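Local atomic coordinates of 3-hexulose-6-phosphate synthase (Mycobacterium gastri, PDB entry 3AJX), a protein that belongs to the orotidine 5'-phosphate decarboxylase/HUMPS family of TIM-barrel enzymes and carries a bound magnesium ion. Residues A[1-13]-A[176-190]. The protein carries 1 engineered substitution. Sequence-based numbering, arbitrary orientation.
Sequences MKLQVAIDLLSTE and QKAGAEVAVAGGAIY. With SO4 (sulfate ion), chain G.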
ATOM      1  N   MET A   1     -14.331  12.204 -21.627  1.00 14.32           N
ATOM      2  CA  MET A   1     -13.544  12.030 -20.372  1.00 12.60           C
ATOM      3  C   MET A   1     -14.455  11.993 -19.155  1.00 13.38           C
ATOM      4  O   MET A   1     -15.389  12.785 -19.037  1.00 14.29           O
ATOM      5  CB  MET A   1     -12.536  13.171 -20.222  1.00 12.77           C
ATOM      6  CG  MET A   1     -11.672  13.086 -18.967  1.00 11.28           C
ATOM      7  SD  MET A   1     -10.360  14.324 -18.948  1.00 12.01           S
ATOM      8  CE  MET A   1     -11.278  15.780 -18.393  1.00 13.58           C
ATOM      9  N   LYS A   2     -14.175  11.065 -18.247  1.00 12.21           N
ATOM     10  CA  LYS A   2     -14.965  10.914 -17.035  1.00 11.70           C
ATOM     11  C   LYS A   2     -14.336  11.670 -15.869  1.00 10.57           C
ATOM     12  O   LYS A   2     -13.167  12.056 -15.920  1.00 11.10           O
ATOM     13  CB  LYS A   2     -15.079   9.435 -16.671  1.00 13.96           C
ATOM     14  CG  LYS A   2     -15.740   8.589 -17.738  1.00 17.04           C
ATOM     15  CD  LYS A   2     -15.784   7.134 -17.316  1.00 19.17           C
ATOM     16  CE  LYS A   2     -16.449   6.272 -18.379  1.00 21.49           C
ATOM     17  NZ  LYS A   2     -16.524   4.850 -17.948  1.00 22.29           N
ATOM     18  N   LEU A   3     -15.127  11.883 -14.822  1.00  9.93           N
ATOM     19  CA  LEU A   3     -14.652  12.578 -13.635  1.00  9.75           C
ATOM     20  C   LEU A   3     -14.679  11.627 -12.453  1.00  9.67           C
ATOM     21  O   LEU A   3     -15.686  10.962 -12.200  1.00 10.47           O
ATOM     22  CB  LEU A   3     -15.529  13.797 -13.332  1.00 10.66           C
ATOM     23  CG  LEU A   3     -15.165  14.598 -12.076  1.00 11.35           C
ATOM     24  CD1 LEU A   3     -13.770  15.199 -12.219  1.00 11.85           C
ATOM     25  CD2 LEU A   3     -16.196  15.698 -11.871  1.00 13.07           C
ATOM     26  N   GLN A   4     -13.564  11.568 -11.732  1.00  8.40           N
ATOM     27  CA  GLN A   4     -13.433  10.701 -10.570  1.00  8.85           C
ATOM     28  C   GLN A   4     -13.115  11.505  -9.312  1.00  7.68           C
ATOM     29  O   GLN A   4     -12.220  12.353  -9.320  1.00 10.24           O
ATOM     30  CB  GLN A   4     -12.319   9.670 -10.822  1.00  7.84           C
ATOM     31  CG  GLN A   4     -11.827   8.915  -9.582  1.00  8.57           C
ATOM     32  CD  GLN A   4     -10.853   7.800  -9.931  1.00 10.98           C
ATOM     33  OE1 GLN A   4     -10.076   7.351  -9.087  1.00 13.82           O
ATOM     34  NE2 GLN A   4     -10.903   7.338 -11.175  1.00  9.12           N
ATOM     35  N   VAL A   5     -13.852  11.248  -8.233  1.00  7.71           N
ATOM     36  CA  VAL A   5     -13.581  11.936  -6.974  1.00  9.11           C
ATOM     37  C   VAL A   5     -12.736  11.030  -6.080  1.00  8.58           C
ATOM     38  O   VAL A   5     -13.099   9.885  -5.814  1.00  9.18           O
ATOM     39  CB  VAL A   5     -14.888  12.330  -6.223  1.00  9.84           C
ATOM     40  CG1 VAL A   5     -15.762  11.109  -5.981  1.00 10.11           C
ATOM     41  CG2 VAL A   5     -14.533  12.997  -4.896  1.00 10.87           C
ATOM     42  N   ALA A   6     -11.590  11.540  -5.647  1.00  8.07           N
ATOM     43  CA  ALA A   6     -10.707  10.774  -4.776  1.00  9.02           C
ATOM     44  C   ALA A   6     -11.031  11.129  -3.333  1.00 10.05           C
ATOM     45  O   ALA A   6     -10.636  12.191  -2.842  1.00  9.65           O
ATOM     46  CB  ALA A   6      -9.247  11.097  -5.087  1.00 10.44           C
ATOM     47  N   ILE A   7     -11.765  10.246  -2.660  1.00  9.81           N
ATOM     48  CA  ILE A   7     -12.131  10.479  -1.268  1.00 10.74           C
ATOM     49  C   ILE A   7     -10.989  10.015  -0.366  1.00 10.36           C
ATOM     50  O   ILE A   7     -10.976   8.884   0.122  1.00 12.40           O
ATOM     51  CB  ILE A   7     -13.431   9.729  -0.895  1.00  9.46           C
ATOM     52  CG1 ILE A   7     -14.564  10.162  -1.830  1.00 11.78           C
ATOM     53  CG2 ILE A   7     -13.811  10.036   0.551  1.00 12.66           C
ATOM     54  CD1 ILE A   7     -15.909   9.529  -1.522  1.00 10.92           C
ATOM     55  N   ASP A   8     -10.022  10.901  -0.164  1.00 12.42           N
ATOM     56  CA  ASP A   8      -8.864  10.600   0.659  1.00 13.51           C
ATOM     57  C   ASP A   8      -9.086  11.078   2.087  1.00 15.62           C
ATOM     58  O   ASP A   8      -8.276  11.820   2.643  1.00 17.40           O
ATOM     59  CB  ASP A   8      -7.622  11.259   0.049  1.00 16.30           C
ATOM     60  CG  ASP A   8      -7.184  10.585  -1.238  1.00 18.68           C
ATOM     61  OD1 ASP A   8      -6.599  11.262  -2.110  1.00 18.53           O
ATOM     62  OD2 ASP A   8      -7.415   9.365  -1.375  1.00 21.28           O
ATOM     63  N   LEU A   9     -10.204  10.650   2.667  1.00 14.56           N
ATOM     64  CA  LEU A   9     -10.564  11.017   4.029  1.00 14.68           C
ATOM     65  C   LEU A   9     -10.268   9.855   4.976  1.00 14.76           C
ATOM     66  O   LEU A   9      -9.719   8.836   4.552  1.00 14.73           O
ATOM     67  CB  LEU A   9     -12.042  11.406   4.091  1.00 16.22           C
ATOM     68  CG  LEU A   9     -12.401  12.594   3.188  1.00 17.31           C
ATOM     69  CD1 LEU A   9     -13.883  12.905   3.308  1.00 17.44           C
ATOM     70  CD2 LEU A   9     -11.563  13.806   3.576  1.00 17.83           C
ATOM     71  N   LEU A  10     -10.633   9.989   6.248  1.00 13.24           N
ATOM     72  CA  LEU A  10     -10.319   8.937   7.213  1.00 12.33           C
ATOM     73  C   LEU A  10     -11.463   8.191   7.895  1.00 12.11           C
ATOM     74  O   LEU A  10     -11.213   7.348   8.758  1.00 14.65           O
ATOM     75  CB  LEU A  10      -9.384   9.497   8.287  1.00 12.66           C
ATOM     76  CG  LEU A  10      -8.060  10.084   7.788  1.00 13.75           C
ATOM     77  CD1 LEU A  10      -7.269  10.621   8.971  1.00 15.26           C
ATOM     78  CD2 LEU A  10      -7.260   9.018   7.047  1.00 16.19           C
ATOM     79  N   SER A  11     -12.707   8.482   7.533  1.00 12.01           N
ATOM     80  CA  SER A  11     -13.824   7.776   8.155  1.00 11.58           C
ATOM     81  C   SER A  11     -14.920   7.462   7.155  1.00 12.22           C
ATOM     82  O   SER A  11     -15.122   8.195   6.185  1.00 13.56           O
ATOM     83  CB  SER A  11     -14.412   8.596   9.312  1.00 14.46           C
ATOM     84  OG  SER A  11     -15.162   9.702   8.840  1.00 14.91           O
ATOM     85  N   THR A  12     -15.624   6.361   7.399  1.00 12.78           N
ATOM     86  CA  THR A  12     -16.719   5.933   6.538  1.00 14.52           C
ATOM     87  C   THR A  12     -17.823   6.986   6.557  1.00 15.29           C
ATOM     88  O   THR A  12     -18.442   7.278   5.534  1.00 14.18           O
ATOM     89  CB  THR A  12     -17.296   4.586   7.016  1.00 15.32           C
ATOM     90  OG1 THR A  12     -16.280   3.579   6.937  1.00 15.64           O
ATOM     91  CG2 THR A  12     -18.484   4.178   6.156  1.00 15.91           C
ATOM     92  N   GLU A  13     -18.066   7.554   7.731  1.00 16.89           N
ATOM     93  CA  GLU A  13     -19.087   8.582   7.878  1.00 16.99           C
ATOM     94  C   GLU A  13     -18.776   9.760   6.954  1.00 15.38           C
ATOM     95  O   GLU A  13     -19.639  10.224   6.211  1.00 15.25           O
ATOM     96  CB  GLU A  13     -19.141   9.065   9.331  1.00 19.94           C
ATOM     97  CG  GLU A  13     -19.594   8.015  10.343  1.00 25.38           C
ATOM     98  CD  GLU A  13     -18.710   6.777  10.373  1.00 27.54           C
ATOM     99  OE1 GLU A  13     -17.473   6.918  10.480  1.00 24.82           O
ATOM    100  OE2 GLU A  13     -19.260   5.656  10.296  1.00 31.10           O
ATOM    101  N   GLN A 176      -7.887  16.842 -20.434  1.00 14.62           N
ATOM    102  CA  GLN A 176      -8.709  16.259 -21.486  1.00 14.89           C
ATOM    103  C   GLN A 176      -7.988  16.313 -22.834  1.00 15.64           C
ATOM    104  O   GLN A 176      -8.050  15.365 -23.614  1.00 13.87           O
ATOM    105  CB  GLN A 176     -10.054  16.983 -21.564  1.00 15.06           C
ATOM    106  CG  GLN A 176     -11.008  16.415 -22.599  1.00 15.51           C
ATOM    107  CD  GLN A 176     -12.449  16.800 -22.333  1.00 17.11           C
ATOM    108  OE1 GLN A 176     -12.725  17.872 -21.792  1.00 17.93           O
ATOM    109  NE2 GLN A 176     -13.377  15.932 -22.720  1.00 17.11           N
ATOM    110  N   LYS A 177      -7.293  17.417 -23.095  1.00 16.53           N
ATOM    111  CA  LYS A 177      -6.555  17.581 -24.347  1.00 17.56           C
ATOM    112  C   LYS A 177      -5.450  16.533 -24.491  1.00 17.47           C
ATOM    113  O   LYS A 177      -5.115  16.120 -25.604  1.00 18.17           O
ATOM    114  CB  LYS A 177      -5.944  18.984 -24.418  1.00 19.96           C
ATOM    115  CG  LYS A 177      -5.156  19.260 -25.692  1.00 25.24           C
ATOM    116  CD  LYS A 177      -4.505  20.637 -25.642  1.00 28.84           C
ATOM    117  CE  LYS A 177      -3.679  20.908 -26.888  1.00 31.65           C
ATOM    118  NZ  LYS A 177      -4.520  20.918 -28.116  1.00 33.97           N
ATOM    119  N   ALA A 178      -4.883  16.109 -23.364  1.00 15.07           N
ATOM    120  CA  ALA A 178      -3.826  15.103 -23.373  1.00 14.40           C
ATOM    121  C   ALA A 178      -4.398  13.733 -23.741  1.00 13.46           C
ATOM    122  O   ALA A 178      -3.650  12.798 -24.030  1.00 14.10           O
ATOM    123  CB  ALA A 178      -3.143  15.042 -22.005  1.00 15.15           C
ATOM    124  N   GLY A 179      -5.724  13.623 -23.719  1.00 12.48           N
ATOM    125  CA  GLY A 179      -6.378  12.372 -24.075  1.00 11.81           C
ATOM    126  C   GLY A 179      -6.772  11.484 -22.908  1.00 12.38           C
ATOM    127  O   GLY A 179      -7.092  10.308 -23.099  1.00 11.67           O
ATOM    128  N   ALA A 180      -6.760  12.040 -21.701  1.00 11.06           N
ATOM    129  CA  ALA A 180      -7.116  11.271 -20.513  1.00 10.11           C
ATOM    130  C   ALA A 180      -8.539  10.728 -20.587  1.00 10.62           C
ATOM    131  O   ALA A 180      -9.451  11.407 -21.054  1.00 11.36           O
ATOM    132  CB  ALA A 180      -6.961  12.134 -19.268  1.00  9.90           C
ATOM    133  N   GLU A 181      -8.716   9.496 -20.121  1.00 10.69           N
ATOM    134  CA  GLU A 181     -10.021   8.846 -20.107  1.00 10.41           C
ATOM    135  C   GLU A 181     -10.757   9.279 -18.843  1.00 11.18           C
ATOM    136  O   GLU A 181     -11.990   9.329 -18.810  1.00  9.63           O
ATOM    137  CB  GLU A 181      -9.843   7.324 -20.101  1.00 13.16           C
ATOM    138  CG  GLU A 181     -11.133   6.519 -20.074  1.00 17.37           C
ATOM    139  CD  GLU A 181     -11.993   6.738 -21.307  1.00 20.96           C
ATOM    140  OE1 GLU A 181     -11.465   7.225 -22.331  1.00 23.71           O
ATOM    141  OE2 GLU A 181     -13.197   6.406 -21.257  1.00 25.67           O
ATOM    142  N   VAL A 182      -9.981   9.592 -17.810  1.00  9.25           N
ATOM    143  CA  VAL A 182     -10.522  10.007 -16.522  1.00  8.67           C
ATOM    144  C   VAL A 182      -9.691  11.118 -15.893  1.00  8.21           C
ATOM    145  O   VAL A 182      -8.463  11.077 -15.918  1.00  9.21           O
ATOM    146  CB  VAL A 182     -10.535   8.820 -15.519  1.00  9.11           C
ATOM    147  CG1 VAL A 182     -11.145   9.264 -14.192  1.00  9.92           C
ATOM    148  CG2 VAL A 182     -11.310   7.642 -16.100  1.00  8.88           C
ATOM    149  N   ALA A 183     -10.370  12.119 -15.342  1.00  8.51           N
ATOM    150  CA  ALA A 183      -9.704  13.205 -14.641  1.00  8.90           C
ATOM    151  C   ALA A 183     -10.055  12.950 -13.177  1.00  8.03           C
ATOM    152  O   ALA A 183     -11.232  12.838 -12.831  1.00  8.69           O
ATOM    153  CB  ALA A 183     -10.250  14.558 -15.090  1.00 10.19           C
ATOM    154  N   VAL A 184      -9.039  12.830 -12.327  1.00  8.55           N
ATOM    155  CA  VAL A 184      -9.256  12.578 -10.905  1.00  9.16           C
ATOM    156  C   VAL A 184      -9.115  13.866 -10.108  1.00  9.27           C
ATOM    157  O   VAL A 184      -8.160  14.617 -10.294  1.00 10.22           O
ATOM    158  CB  VAL A 184      -8.234  11.561 -10.344  1.00  9.46           C
ATOM    159  CG1 VAL A 184      -8.513  11.297  -8.868  1.00 10.26           C
ATOM    160  CG2 VAL A 184      -8.302  10.269 -11.134  1.00  8.99           C
ATOM    161  N   ALA A 185     -10.071  14.120  -9.226  1.00  9.38           N
ATOM    162  CA  ALA A 185     -10.026  15.311  -8.391  1.00 10.12           C
ATOM    163  C   ALA A 185     -10.187  14.906  -6.929  1.00 10.67           C
ATOM    164  O   ALA A 185     -11.161  14.246  -6.560  1.00 10.62           O
ATOM    165  CB  ALA A 185     -11.134  16.282  -8.797  1.00 11.56           C
ATOM    166  N   GLY A 186      -9.218  15.292  -6.106  1.00  9.81           N
ATOM    167  CA  GLY A 186      -9.265  14.977  -4.688  1.00 10.12           C
ATOM    168  C   GLY A 186      -9.455  16.221  -3.838  1.00 10.11           C
ATOM    169  O   GLY A 186     -10.583  16.574  -3.497  1.00 10.61           O
ATOM    170  N   GLY A 187      -8.351  16.885  -3.506  1.00 11.41           N
ATOM    171  CA  GLY A 187      -8.411  18.081  -2.684  1.00 11.73           C
ATOM    172  C   GLY A 187      -9.310  19.179  -3.222  1.00  9.71           C
ATOM    173  O   GLY A 187      -9.908  19.929  -2.450  1.00 10.97           O
ATOM    174  N   ALA A 188      -9.405  19.288  -4.543  1.00 10.25           N
ATOM    175  CA  ALA A 188     -10.247  20.309  -5.152  1.00 10.89           C
ATOM    176  C   ALA A 188     -11.700  20.105  -4.729  1.00 10.96           C
ATOM    177  O   ALA A 188     -12.484  21.057  -4.675  1.00 12.34           O
ATOM    178  CB  ALA A 188     -10.128  20.251  -6.675  1.00 11.03           C
ATOM    179  N   ILE A 189     -12.057  18.862  -4.420  1.00 11.62           N
ATOM    180  CA  ILE A 189     -13.418  18.558  -4.007  1.00 10.14           C
ATOM    181  C   ILE A 189     -13.583  18.461  -2.485  1.00 13.38           C
ATOM    182  O   ILE A 189     -14.323  19.255  -1.898  1.00 13.12           O
ATOM    183  CB  ILE A 189     -13.929  17.250  -4.668  1.00 11.25           C
ATOM    184  CG1 ILE A 189     -14.025  17.443  -6.186  1.00 10.92           C
ATOM    185  CG2 ILE A 189     -15.296  16.874  -4.102  1.00 10.39           C
ATOM    186  CD1 ILE A 189     -14.486  16.206  -6.943  1.00 13.35           C
ATOM    187  N   TYR A 190     -12.896  17.518  -1.839  1.00 12.54           N
ATOM    188  CA  TYR A 190     -13.056  17.373  -0.391  1.00 12.85           C
ATOM    189  C   TYR A 190     -12.465  18.505   0.449  1.00 13.81           C
ATOM    190  O   TYR A 190     -12.821  18.665   1.619  1.00 15.37           O
ATOM    191  CB  TYR A 190     -12.519  16.008   0.102  1.00 11.42           C
ATOM    192  CG  TYR A 190     -11.024  15.779  -0.008  1.00 12.23           C
ATOM    193  CD1 TYR A 190     -10.498  14.934  -0.987  1.00 11.36           C
ATOM    194  CD2 TYR A 190     -10.135  16.371   0.890  1.00 12.14           C
ATOM    195  CE1 TYR A 190      -9.125  14.684  -1.068  1.00 12.96           C
ATOM    196  CE2 TYR A 190      -8.762  16.126   0.818  1.00 13.80           C
ATOM    197  CZ  TYR A 190      -8.265  15.284  -0.163  1.00 13.35           C
ATOM    198  OH  TYR A 190      -6.910  15.050  -0.243  1.00 14.82           O
TER
HETATM  199  S   SO4 G6001      -5.667  15.097  -5.688  1.00 24.59           S
HETATM  200  O1  SO4 G6001      -5.665  15.840  -4.409  1.00 21.45           O
HETATM  201  O2  SO4 G6001      -4.284  14.832  -6.128  1.00 22.12           O
HETATM  202  O3  SO4 G6001      -6.358  15.898  -6.716  1.00 21.29           O
HETATM  203  O4  SO4 G6001      -6.380  13.819  -5.502  1.00 23.04           O
HETATM  204  O   HOH W   1     -12.577  13.224 -23.758  1.00 23.99           O
HETATM  205  O   HOH W   2     -12.698   9.899 -22.855  1.00 30.25           O
HETATM  206  O   HOH W   3      -6.142  13.709  -2.386  1.00 19.72           O
HETATM  207  O   HOH W   4      -6.170  13.715   2.007  1.00 22.83           O
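The ring of Y190 presents its edge to the carbonyl of A6, with CD1 3.3 Å from A6 O, while CA of G187 lies over one face, offset toward the rim. CB of D8 and CD2 of L9 reach the same ring obliquely, the leucine running past the tyrosine in the opposite direction. A chi1 of 67° sets CG of Y190 between its backbone N and carbonyl carbon. A water in the ring plane at its edge is hydrogen-bonded to the hydroxyl and reaches sulfate O1; a second joins the hydroxyl to D8 O. Strands 2-7 and 182-185 run parallel, joined by five backbone hydrogen bonds from K2 N to E181 O through A6 N to A185 O; the last donor stands 41° out of the carbonyl plane. On the face carrying Q4, the glutamine chain lies alongside V184 and slants across V182, its CB 3.6 Å from V182 CG1. The other face carries V5, whose CG2 meets I189 CD1 at 3.8 Å, the two side chains crossing at about a right angle. At the start of the strand, M1 extends until it bends at chi3 (80°), which brings CE to 3.6 Å from Q176 CB and 3.7 Å from A183 CB. One water links M1 N to Q176 NE2, and the Q176 OE1 end is bonded to A207 N. G186 sits at the N-cap position of helix 187-190, its O accepting from the N of I189 and of Y190; G186 N and G187 N bind O3 and O1 of a sulfate ion, probably from the crystallisation liquor, also bound by Q140 and G166. The pairing of first and last strands closes the eight-stranded TIM barrel: strand 28-31 continues the sheet beyond 2-7, helix 195-204 packs on L3, A185 and I189, and helix 172-177 on M1 and A183.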